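Geranylgeranyl pyrophosphate synthase (Corynebacterium glutamicum, PDB 3QQV) makes geranylgeranyl pyrophosphate, probably by magnesium-dependent head-to-tail condensation of isopentenyl diphosphate with allylic diphosphates, in isoprenoid biosynthesis. Local coordinates at the interface of chains A and B. Residues are numbered along the deposited sequence; one frame, centred on the assembly and turned at random. Chains: chain A/B, Geranylgeranyl pyrophosphate synthase.

Contact 1 and contact 2 are neighbouring patches of one two-fold symmetric interface, the centres of their C-alpha atoms about 8 Å apart. Both use the C-terminal turns of helix 170-199 of chain B against helix 140-164 of chain A, and they share A:Phe143 and B:Tyr196. Contact 1 adds helix 45-59 of chain A and is mostly aliphatic and aromatic; contact 2 follows the chain B helix to its end and adds A:His131 and A:Asn134 of the short helix 130-134, which meet B:Ser199 and B:His200. One helix thus carries a greasy stretch into a more polar one, and the two-fold repeats the arrangement.

Contact 1: the interface of chains A and B. Residues chain A 49-50, 143, 147; chain B 192, 195-196.
Helix packing between two copies of the synthase makes this patch: helix 170-199 of chain B lies against helices 45-59 and 140-164 of chain A, and its apolar side chains help hold the two subunits together, probably in the dimer typical of this mostly helical family. B:Tyr196 is the central wedge, tyrosine offering a flat face to one helix and a phenol that reaches the other. A:Phe143 meets it edge to face, the planes 78° apart, with ring atom CZ 3.9 Å above the middle of the tyrosine ring. With CG anti to the backbone N (chi1 177°), the phenylalanine ring extends from its helix toward the partner. Its CE1 also reaches the backbone carbonyl O of B:Ile195, at 3.5 Å.

A:Val147, one turn on, suits its place by branching: CG1 turns to B:Leu192, while CG2 serves B:Ile195 and CE1 of the tyrosine. The same CG2 sits above the outer part of the A:Phe143 ring and helps pack it from within its own chain. B:Ile195 has CG1 between the backbone N and the carbonyl carbon (chi1 63°), and its extended chain carries CD1 to 3.8 Å from A:Val147 CG2. On helix 45-59 alanine suits a close approach, its small methyl meeting both branches of B:Leu192 as well as ring atom CE1 of the tyrosine, from the side opposite A:Phe143. The phenol oxygen of B:Tyr196 ends beside that helix, OH lying 3.9 Å from the backbone N of A:Ala50.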
loop_
_atom_site.group_PDB
_atom_site.type_symbol
_atom_site.label_atom_id
_atom_site.label_comp_id
_atom_site.label_asym_id
_atom_site.label_seq_id
_atom_site.Cartn_x
_atom_site.Cartn_y
_atom_site.Cartn_z
ATOM N N ASP A 49 -5.166 -8.959 16.039
ATOM C CA ASP A 49 -3.794 -9.449 16.217
ATOM C C ASP A 49 -2.810 -8.885 15.203
ATOM O O ASP A 49 -1.661 -8.582 15.545
ATOM C CB ASP A 49 -3.748 -10.978 16.133
ATOM C CG ASP A 49 -4.097 -11.647 17.444
ATOM O OD1 ASP A 49 -5.255 -11.507 17.906
ATOM O OD2 ASP A 49 -3.210 -12.330 18.000
ATOM N N ALA A 50 -3.258 -8.770 13.952
ATOM C CA ALA A 50 -2.444 -8.188 12.891
ATOM C C ALA A 50 -2.218 -6.689 13.119
ATOM O O ALA A 50 -1.086 -6.216 13.037
ATOM C CB ALA A 50 -3.079 -8.444 11.535
ATOM N N PHE A 143 4.287 -16.358 5.525
ATOM C CA PHE A 143 3.138 -15.829 6.267
ATOM C C PHE A 143 3.448 -14.482 6.929
ATOM O O PHE A 143 2.594 -13.595 6.961
ATOM C CB PHE A 143 2.668 -16.844 7.318
ATOM C CG PHE A 143 1.526 -16.357 8.186
ATOM C CD1 PHE A 143 0.250 -16.169 7.653
ATOM C CD2 PHE A 143 1.725 -16.108 9.545
ATOM C CE1 PHE A 143 -0.810 -15.727 8.456
ATOM C CE2 PHE A 143 0.671 -15.665 10.362
ATOM C CZ PHE A 143 -0.600 -15.480 9.816
ATOM N N VAL A 147 1.349 -11.109 5.987
ATOM C CA VAL A 147 0.707 -10.212 6.953
ATOM C C VAL A 147 1.310 -8.797 6.894
ATOM O O VAL A 147 0.594 -7.812 7.051
ATOM C CB VAL A 147 0.769 -10.783 8.390
ATOM C CG1 VAL A 147 0.253 -9.787 9.433
ATOM C CG2 VAL A 147 -0.027 -12.076 8.479
ATOM N N LEU B 192 -6.627 -9.819 5.506
ATOM C CA LEU B 192 -5.887 -10.253 6.684
ATOM C C LEU B 192 -6.563 -11.454 7.329
ATOM O O LEU B 192 -5.898 -12.430 7.656
ATOM C CB LEU B 192 -5.727 -9.112 7.705
ATOM C CG LEU B 192 -4.539 -8.168 7.468
ATOM C CD1 LEU B 192 -4.674 -6.885 8.302
ATOM C CD2 LEU B 192 -3.232 -8.889 7.772
ATOM N N ILE B 195 -5.959 -14.831 5.245
ATOM C CA ILE B 195 -4.688 -15.544 5.388
ATOM C C ILE B 195 -4.459 -16.123 6.786
ATOM O O ILE B 195 -3.696 -17.072 6.948
ATOM C CB ILE B 195 -3.491 -14.723 4.885
ATOM C CG1 ILE B 195 -3.301 -13.445 5.703
ATOM C CG2 ILE B 195 -3.691 -14.404 3.415
ATOM C CD1 ILE B 195 -2.047 -12.677 5.337
ATOM N N TYR B 196 -5.144 -15.563 7.780
ATOM C CA TYR B 196 -5.179 -16.138 9.123
ATOM C C TYR B 196 -6.055 -17.391 9.185
ATOM O O TYR B 196 -5.860 -18.249 10.051
ATOM C CB TYR B 196 -5.678 -15.110 10.135
ATOM C CG TYR B 196 -4.586 -14.317 10.830
ATOM C CD1 TYR B 196 -4.120 -13.111 10.297
ATOM C CD2 TYR B 196 -4.034 -14.761 12.036
ATOM C CE1 TYR B 196 -3.123 -12.376 10.939
ATOM C CE2 TYR B 196 -3.035 -14.030 12.687
ATOM C CZ TYR B 196 -2.589 -12.841 12.132
ATOM O OH TYR B 196 -1.608 -12.116 12.768
#

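Contact 2: the interface of chains A and B. Residues chain A 131, 134, 136, 143; chain B 196, 199-200.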
loop_
_atom_site.group_PDB
_atom_site.type_symbol
_atom_site.label_atom_id
_atom_site.label_comp_id
_atom_site.label_asym_id
_atom_site.label_seq_id
_atom_site.Cartn_x
_atom_site.Cartn_y
_atom_site.Cartn_z
ATOM N N HIS A 131 3.887 -17.393 14.630
ATOM C CA HIS A 131 3.452 -18.629 13.983
ATOM C C HIS A 131 4.185 -19.858 14.537
ATOM O O HIS A 131 3.748 -20.994 14.336
ATOM C CB HIS A 131 3.628 -18.521 12.462
ATOM C CG HIS A 131 2.716 -19.415 11.679
ATOM N ND1 HIS A 131 1.350 -19.439 11.871
ATOM C CD2 HIS A 131 2.972 -20.302 10.689
ATOM C CE1 HIS A 131 0.807 -20.311 11.040
ATOM N NE2 HIS A 131 1.769 -20.847 10.312
ATOM N N ASN A 134 2.093 -20.754 17.667
ATOM C CA ASN A 134 0.817 -21.368 17.281
ATOM C C ASN A 134 0.954 -22.808 16.777
ATOM O O ASN A 134 0.020 -23.605 16.924
ATOM C CB ASN A 134 0.103 -20.522 16.217
ATOM C CG ASN A 134 -0.450 -19.213 16.768
ATOM O OD1 ASN A 134 -0.762 -18.299 16.003
ATOM N ND2 ASN A 134 -0.581 -19.119 18.089
ATOM N N PHE A 136 1.029 -23.851 13.622
ATOM C CA PHE A 136 -0.048 -24.033 12.647
ATOM C C PHE A 136 0.443 -24.290 11.210
ATOM O O PHE A 136 1.650 -24.350 10.958
ATOM C CB PHE A 136 -1.013 -22.844 12.708
ATOM N N PHE A 143 4.287 -16.358 5.525
ATOM C CA PHE A 143 3.138 -15.829 6.267
ATOM C C PHE A 143 3.448 -14.482 6.929
ATOM O O PHE A 143 2.594 -13.595 6.961
ATOM C CB PHE A 143 2.668 -16.844 7.318
ATOM C CG PHE A 143 1.526 -16.357 8.186
ATOM C CD1 PHE A 143 0.250 -16.169 7.653
ATOM C CD2 PHE A 143 1.725 -16.108 9.545
ATOM C CE1 PHE A 143 -0.810 -15.727 8.456
ATOM C CE2 PHE A 143 0.671 -15.665 10.362
ATOM C CZ PHE A 143 -0.600 -15.480 9.816
ATOM N N TYR B 196 -5.144 -15.563 7.780
ATOM C CA TYR B 196 -5.179 -16.138 9.123
ATOM C C TYR B 196 -6.055 -17.391 9.185
ATOM O O TYR B 196 -5.860 -18.249 10.051
ATOM C CB TYR B 196 -5.678 -15.110 10.135
ATOM C CG TYR B 196 -4.586 -14.317 10.830
ATOM C CD1 TYR B 196 -4.120 -13.111 10.297
ATOM C CD2 TYR B 196 -4.034 -14.761 12.036
ATOM C CE1 TYR B 196 -3.123 -12.376 10.939
ATOM C CE2 TYR B 196 -3.035 -14.030 12.687
ATOM C CZ TYR B 196 -2.589 -12.841 12.132
ATOM O OH TYR B 196 -1.608 -12.116 12.768
ATOM N N SER B 199 -3.691 -19.994 7.401
ATOM C CA SER B 199 -2.598 -20.417 8.275
ATOM C C SER B 199 -3.080 -21.351 9.382
ATOM O O SER B 199 -2.399 -22.313 9.719
ATOM C CB SER B 199 -1.872 -19.205 8.876
ATOM O OG SER B 199 -2.447 -18.804 10.111
ATOM N N HIS B 200 -4.257 -21.071 9.937
ATOM C CA HIS B 200 -4.828 -21.908 10.995
ATOM C C HIS B 200 -5.623 -23.103 10.459
ATOM O O HIS B 200 -6.248 -23.826 11.242
ATOM C CB HIS B 200 -5.690 -21.067 11.946
ATOM C CG HIS B 200 -4.898 -20.335 12.986
ATOM N ND1 HIS B 200 -4.074 -19.270 12.684
ATOM C CD2 HIS B 200 -4.799 -20.520 14.323
ATOM C CE1 HIS B 200 -3.501 -18.832 13.791
ATOM N NE2 HIS B 200 -3.923 -19.573 14.800
#
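The backbone of chain B is still helical at B:Ser199, the last residue of helix 170-199, and turns off at B:His200 (psi 7°), while A:Phe136 of chain A is in an extended loop conformation facing that helix end.

B:Ser199 packs against two neighbouring rings of chain A. Its CB lies over one face of A:Phe143, 3.6 Å above the plane and displaced from the middle of the ring, and it also meets the imidazole carbon CE1 of A:His131 at 3.6 Å. Serine suits the place because its short side chain can meet both rings while its hydroxyl serves a polar partner. One such partner lies in chain B: B:His200 ND1 donates to B:Ser199 OG over 3.1 Å, the hydroxyl oxygen tilted 25° from the ring plane. This bond helps fix the turn of the imidazole. The A:His131 ring in turn has A:Phe143 CD2 over one face, near its periphery; a flat imidazole can pack against the phenylalanine and the serine alike.

Farther out, the CE1 and NE2 side of B:His200 is approached by OD1 of A:Asn134, somewhat out of the ring plane. Amide and ring planes are 62° apart, and OD1 lies 3.6 Å from NE2, a polar contact longer than a hydrogen bond. Histidine suits this spot, giving a ring N-H to the serine and its far side to the asparagine. At the loop, CB of A:Phe136, whose side chain is incomplete in the model, sits 3.3 Å from the carbonyl O of B:Ser199.

By fitting short polar groups and imidazoles around the end of the chain B helix, the patch extends the subunit interface past its apolar stretch and probably helps set the register of the two copies.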